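PDB 4XPL: N-Acetyltransferase, PseH from Campylobacter jejuni subsp. jejuni PT14, which transfers an acetyl group from acetyl coenzyme A to the 4-amino group of a UDP-linked altrose derivative in the biosynthesis of pseudaminic acid, which modifies flagellin. Local coordinates for residues T39-I42 against D43-H47; E105-K108 against Y109-S113. The protein carries 8 engineered substitutions. All coordinates share one frame; numbering follows the deposited sequence.

Interaction 1 (T39-I42 against D43-H47)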
loop_
_atom_site.group_PDB
_atom_site.type_symbol
_atom_site.label_atom_id
_atom_site.label_comp_id
_atom_site.label_asym_id
_atom_site.label_seq_id
_atom_site.Cartn_x
_atom_site.Cartn_y
_atom_site.Cartn_z
ATOM N N THR A 39 4.714 4.820 23.381
ATOM C CA THR A 39 4.571 5.736 22.263
ATOM C C THR A 39 4.523 7.157 22.802
ATOM O O THR A 39 3.807 7.432 23.772
ATOM C CB THR A 39 3.308 5.462 21.456
ATOM O OG1 THR A 39 3.415 4.172 20.849
ATOM C CG2 THR A 39 3.135 6.507 20.348
ATOM N N LYS A 40 5.308 8.040 22.201
ATOM C CA LYS A 40 5.353 9.440 22.612
ATOM C C LYS A 40 4.097 10.120 22.110
ATOM O O LYS A 40 3.585 9.779 21.052
ATOM C CB LYS A 40 6.566 10.140 22.006
ATOM C CG LYS A 40 7.914 9.609 22.463
ATOM C CD LYS A 40 9.038 10.218 21.612
ATOM C CE LYS A 40 10.423 9.939 22.194
ATOM N NZ LYS A 40 10.963 8.636 21.754
ATOM N N TYR A 41 3.629 11.115 22.847
ATOM C CA TYR A 41 2.418 11.809 22.452
ATOM C C TYR A 41 2.586 12.408 21.064
ATOM O O TYR A 41 1.698 12.299 20.256
ATOM C CB TYR A 41 1.971 12.894 23.460
ATOM C CG TYR A 41 0.820 13.711 22.909
ATOM C CD1 TYR A 41 -0.500 13.283 23.068
ATOM C CD2 TYR A 41 1.054 14.887 22.198
ATOM C CE1 TYR A 41 -1.575 14.018 22.535
ATOM C CE2 TYR A 41 -0.005 15.639 21.656
ATOM C CZ TYR A 41 -1.309 15.191 21.820
ATOM O OH TYR A 41 -2.335 15.932 21.293
ATOM N N ILE A 42 3.732 13.017 20.765
ATOM C CA ILE A 42 3.866 13.684 19.463
ATOM C C ILE A 42 3.703 12.659 18.304
ATOM O O ILE A 42 3.065 12.943 17.308
ATOM C CB ILE A 42 5.165 14.510 19.349
ATOM C CG1 ILE A 42 5.206 15.296 18.010
ATOM C CG2 ILE A 42 6.391 13.630 19.505
ATOM C CD1 ILE A 42 3.944 16.108 17.704
ATOM N N ASP A 43 4.226 11.446 18.461
ATOM C CA ASP A 43 4.082 10.427 17.388
ATOM C C ASP A 43 2.607 10.013 17.227
ATOM O O ASP A 43 2.068 9.995 16.124
ATOM C CB ASP A 43 4.978 9.221 17.660
ATOM C CG ASP A 43 6.452 9.563 17.556
ATOM O OD1 ASP A 43 6.845 10.307 16.630
ATOM O OD2 ASP A 43 7.222 9.095 18.402
ATOM N N PHE A 44 1.958 9.705 18.346
ATOM C CA PHE A 44 0.545 9.389 18.359
ATOM C C PHE A 44 -0.290 10.492 17.704
ATOM O O PHE A 44 -1.144 10.228 16.868
ATOM C CB PHE A 44 0.091 9.232 19.800
ATOM C CG PHE A 44 -1.369 9.053 19.948
ATOM C CD1 PHE A 44 -1.981 7.876 19.516
ATOM C CD2 PHE A 44 -2.154 10.056 20.529
ATOM C CE1 PHE A 44 -3.362 7.695 19.676
ATOM C CE2 PHE A 44 -3.533 9.872 20.698
ATOM C CZ PHE A 44 -4.128 8.694 20.264
ATOM N N GLU A 45 -0.027 11.728 18.095
ATOM C CA GLU A 45 -0.745 12.859 17.562
ATOM C C GLU A 45 -0.502 13.028 16.055
ATOM O O GLU A 45 -1.434 13.374 15.329
ATOM C CB GLU A 45 -0.351 14.127 18.328
ATOM C CG GLU A 45 -1.140 15.352 17.951
ATOM C CD GLU A 45 -0.551 16.120 16.784
ATOM O OE1 GLU A 45 0.589 15.822 16.353
ATOM O OE2 GLU A 45 -1.242 17.039 16.291
ATOM N N GLU A 46 0.726 12.784 15.594
ATOM C CA GLU A 46 1.043 12.869 14.166
ATOM C C GLU A 46 0.353 11.747 13.348
ATOM O O GLU A 46 -0.083 11.954 12.220
ATOM C CB GLU A 46 2.562 12.846 13.919
ATOM C CG GLU A 46 3.296 14.162 14.279
ATOM C CD GLU A 46 4.824 14.011 14.209
ATOM O OE1 GLU A 46 5.300 12.878 13.938
ATOM O OE2 GLU A 46 5.542 15.011 14.428
ATOM N N HIS A 47 0.253 10.568 13.940
ATOM C CA HIS A 47 -0.469 9.460 13.322
ATOM C C HIS A 47 -1.973 9.795 13.198
ATOM O O HIS A 47 -2.577 9.581 12.139
ATOM C CB HIS A 47 -0.257 8.186 14.144
ATOM C CG HIS A 47 1.180 7.797 14.288
ATOM N ND1 HIS A 47 1.645 7.041 15.345
ATOM C CD2 HIS A 47 2.262 8.078 13.524
ATOM C CE1 HIS A 47 2.954 6.874 15.224
ATOM N NE2 HIS A 47 3.353 7.489 14.128
HETATM O O HOH W 1 6.923 7.171 20.005
#
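Phe44 N, Glu45 N and Glu46 N turn back to the carbonyl oxygens of Lys40, Tyr41 and Ile42, winding the first turn of helix 41-56 with Lys40 as its N-cap; the bond from Phe44 N to Lys40 O, 3.2 Å, is almost straight at 177°. This is a helix N-terminus in which Asp43, in the first turn, reaches back to the cap residue through water. The water accepts from Lys40 N and donates to Asp43 OD2, 2.5 Å from the water oxygen. Since chi1 of -67° sets the Asp43 carboxylate beside its own backbone N, OD2 also lies along the Lys40 chain, 3.8 Å from Lys40 CB. Lys40 NZ stays 5.0 Å from Asp43 OD2, too far for a salt bridge. Thr39 CG2 packs against Phe44 N and CB, while Thr39 OG1 is hydrogen-bonded to Glu22. One turn on, Glu45 CB sits over a face of the Tyr41 ring in a CH-pi contact, 4.0 Å from the ring centroid, and Glu45 CG lies near the phenol oxygen. Beside them the CG1-CD1 arm of Ile42 meets two carboxylates: Ile42 CD1 is 3.6 Å from Glu45 OE1, and Ile42 CG1 is 3.6 Å from Glu46 OE2.

Interaction 2 (E105-K108 against Y109-S113). Engineered in segment 109-113: Ser113 (natural residue Asn).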
loop_
_atom_site.group_PDB
_atom_site.type_symbol
_atom_site.label_atom_id
_atom_site.label_comp_id
_atom_site.label_asym_id
_atom_site.label_seq_id
_atom_site.Cartn_x
_atom_site.Cartn_y
_atom_site.Cartn_z
ATOM N N GLU A 105 -4.079 -8.299 -3.865
ATOM C CA GLU A 105 -5.072 -7.373 -3.346
ATOM C C GLU A 105 -5.000 -5.983 -3.965
ATOM O O GLU A 105 -6.037 -5.368 -4.236
ATOM C CB GLU A 105 -4.967 -7.252 -1.828
ATOM C CG GLU A 105 -5.279 -8.523 -1.087
ATOM C CD GLU A 105 -6.668 -9.086 -1.406
ATOM O OE1 GLU A 105 -7.648 -8.323 -1.317
ATOM O OE2 GLU A 105 -6.754 -10.275 -1.746
ATOM N N ILE A 106 -3.788 -5.482 -4.159
ATOM C CA ILE A 106 -3.585 -4.180 -4.777
ATOM C C ILE A 106 -4.183 -4.155 -6.179
ATOM O O ILE A 106 -4.911 -3.229 -6.531
ATOM C CB ILE A 106 -2.076 -3.791 -4.849
ATOM C CG1 ILE A 106 -1.574 -3.334 -3.463
ATOM C CG2 ILE A 106 -1.824 -2.664 -5.910
ATOM C CD1 ILE A 106 -0.133 -3.578 -3.208
ATOM N N ILE A 107 -3.848 -5.152 -6.987
ATOM C CA ILE A 107 -4.288 -5.191 -8.379
ATOM C C ILE A 107 -5.798 -5.389 -8.475
ATOM O O ILE A 107 -6.492 -4.657 -9.231
ATOM C CB ILE A 107 -3.477 -6.265 -9.197
ATOM C CG1 ILE A 107 -1.986 -5.895 -9.194
ATOM C CG2 ILE A 107 -4.022 -6.400 -10.584
ATOM C CD1 ILE A 107 -1.056 -6.957 -9.718
ATOM N N LYS A 108 -6.327 -6.340 -7.702
ATOM C CA LYS A 108 -7.759 -6.544 -7.653
ATOM C C LYS A 108 -8.505 -5.268 -7.261
ATOM O O LYS A 108 -9.438 -4.840 -7.946
ATOM C CB LYS A 108 -8.109 -7.705 -6.697
ATOM C CG LYS A 108 -9.585 -8.051 -6.679
ATOM C CD LYS A 108 -9.845 -9.329 -5.834
ATOM C CE LYS A 108 -11.337 -9.683 -5.811
ATOM N NZ LYS A 108 -11.597 -11.049 -5.230
ATOM N N TYR A 109 -8.091 -4.647 -6.164
ATOM C CA TYR A 109 -8.776 -3.447 -5.684
ATOM C C TYR A 109 -8.684 -2.308 -6.692
ATOM O O TYR A 109 -9.659 -1.631 -6.986
ATOM C CB TYR A 109 -8.211 -2.978 -4.325
ATOM C CG TYR A 109 -9.100 -1.936 -3.697
ATOM C CD1 TYR A 109 -10.165 -2.305 -2.908
ATOM C CD2 TYR A 109 -8.850 -0.575 -3.869
ATOM C CE1 TYR A 109 -11.011 -1.355 -2.336
ATOM C CE2 TYR A 109 -9.698 0.384 -3.308
ATOM C CZ TYR A 109 -10.756 -0.010 -2.532
ATOM O OH TYR A 109 -11.587 0.930 -1.942
ATOM N N ALA A 110 -7.513 -2.088 -7.238
ATOM C CA ALA A 110 -7.356 -1.033 -8.252
ATOM C C ALA A 110 -8.213 -1.266 -9.497
ATOM O O ALA A 110 -8.913 -0.359 -9.970
ATOM C CB ALA A 110 -5.895 -0.922 -8.655
ATOM N N PHE A 111 -8.190 -2.485 -10.023
ATOM C CA PHE A 111 -8.916 -2.782 -11.248
ATOM C C PHE A 111 -10.424 -2.948 -11.027
ATOM O O PHE A 111 -11.196 -2.510 -11.849
ATOM C CB PHE A 111 -8.362 -4.039 -11.930
ATOM C CG PHE A 111 -7.020 -3.855 -12.603
ATOM C CD1 PHE A 111 -6.450 -2.610 -12.773
ATOM C CD2 PHE A 111 -6.343 -4.964 -13.092
ATOM C CE1 PHE A 111 -5.212 -2.457 -13.415
ATOM C CE2 PHE A 111 -5.094 -4.821 -13.737
ATOM C CZ PHE A 111 -4.538 -3.574 -13.885
ATOM N N GLU A 112 -10.828 -3.581 -9.929
ATOM C CA GLU A 112 -12.224 -3.917 -9.698
ATOM C C GLU A 112 -13.016 -2.882 -8.883
ATOM O O GLU A 112 -14.212 -2.677 -9.143
ATOM C CB GLU A 112 -12.367 -5.298 -9.037
ATOM C CG GLU A 112 -11.887 -6.450 -9.923
ATOM C CD GLU A 112 -12.202 -7.828 -9.337
ATOM O OE1 GLU A 112 -13.062 -7.929 -8.422
ATOM O OE2 GLU A 112 -11.579 -8.817 -9.803
ATOM N N SER A 113 -12.371 -2.257 -7.909
ATOM C CA SER A 113 -13.033 -1.311 -7.012
ATOM C C SER A 113 -12.783 0.144 -7.420
ATOM O O SER A 113 -13.722 0.889 -7.629
ATOM C CB SER A 113 -12.604 -1.579 -5.581
ATOM O OG SER A 113 -13.133 -2.825 -5.169
#
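Ile107 CG2 stands anti to the backbone N while Phe111, with chi1 -73°, swings its ring back beside its own N, and the two side chains run alongside each other one turn apart. The methyl carbon Ile107 CG2 lies above the ring plane near its CD2-CE2 bond, 3.7 Å from Phe111 CE2. On the solvent side, Lys108 is fully extended from a chi1 of -175° and is crossed by Glu112: Lys108 CE comes to 3.6 Å from Glu112 OE1, but Lys108 NZ stays 4.7 Å from that oxygen, so no salt bridge forms, though the opposite charges may still attract, and the contact is made by the lysine methylenes. Four backbone bonds join residues 105-108 to 109-112, the shortest from Glu112 N to Lys108 O at 2.7 Å. Tyr109 turns its ring to another side of the helix, where the engineered Ser113 lays CB over one face, toward the rim, and Phe63 meets the ring edge-to-face. Ile106 and Ala110 are buried against Phe77 and Leu119. Helix 99-114 thus shows the amphipathic pattern of a beta-alpha-beta crossover helix, linking parallel strands 84-91 and 118-124 and packing on the sheet of the GNAT fold.

Interactions 1 and 2 each lie within a single helix, at the start of helix 41-56 and in the later turns of helix 99-114. They sit on opposite sides of the chain's centre and do not touch: their centres are 31 Å apart and their nearest atoms about 19 Å. The centre of interaction 1, a surface contact, is about 22 Å from the centre of the chain; that of interaction 2, which is partly buried, is about 11 Å. In interaction 2 the side chain of Ile106 lies about 8 Å from bound acetyl coenzyme A, without touching it. The cofactor pocket draws its residues from between 88 and 136, so residues 39-47 do not contribute to it.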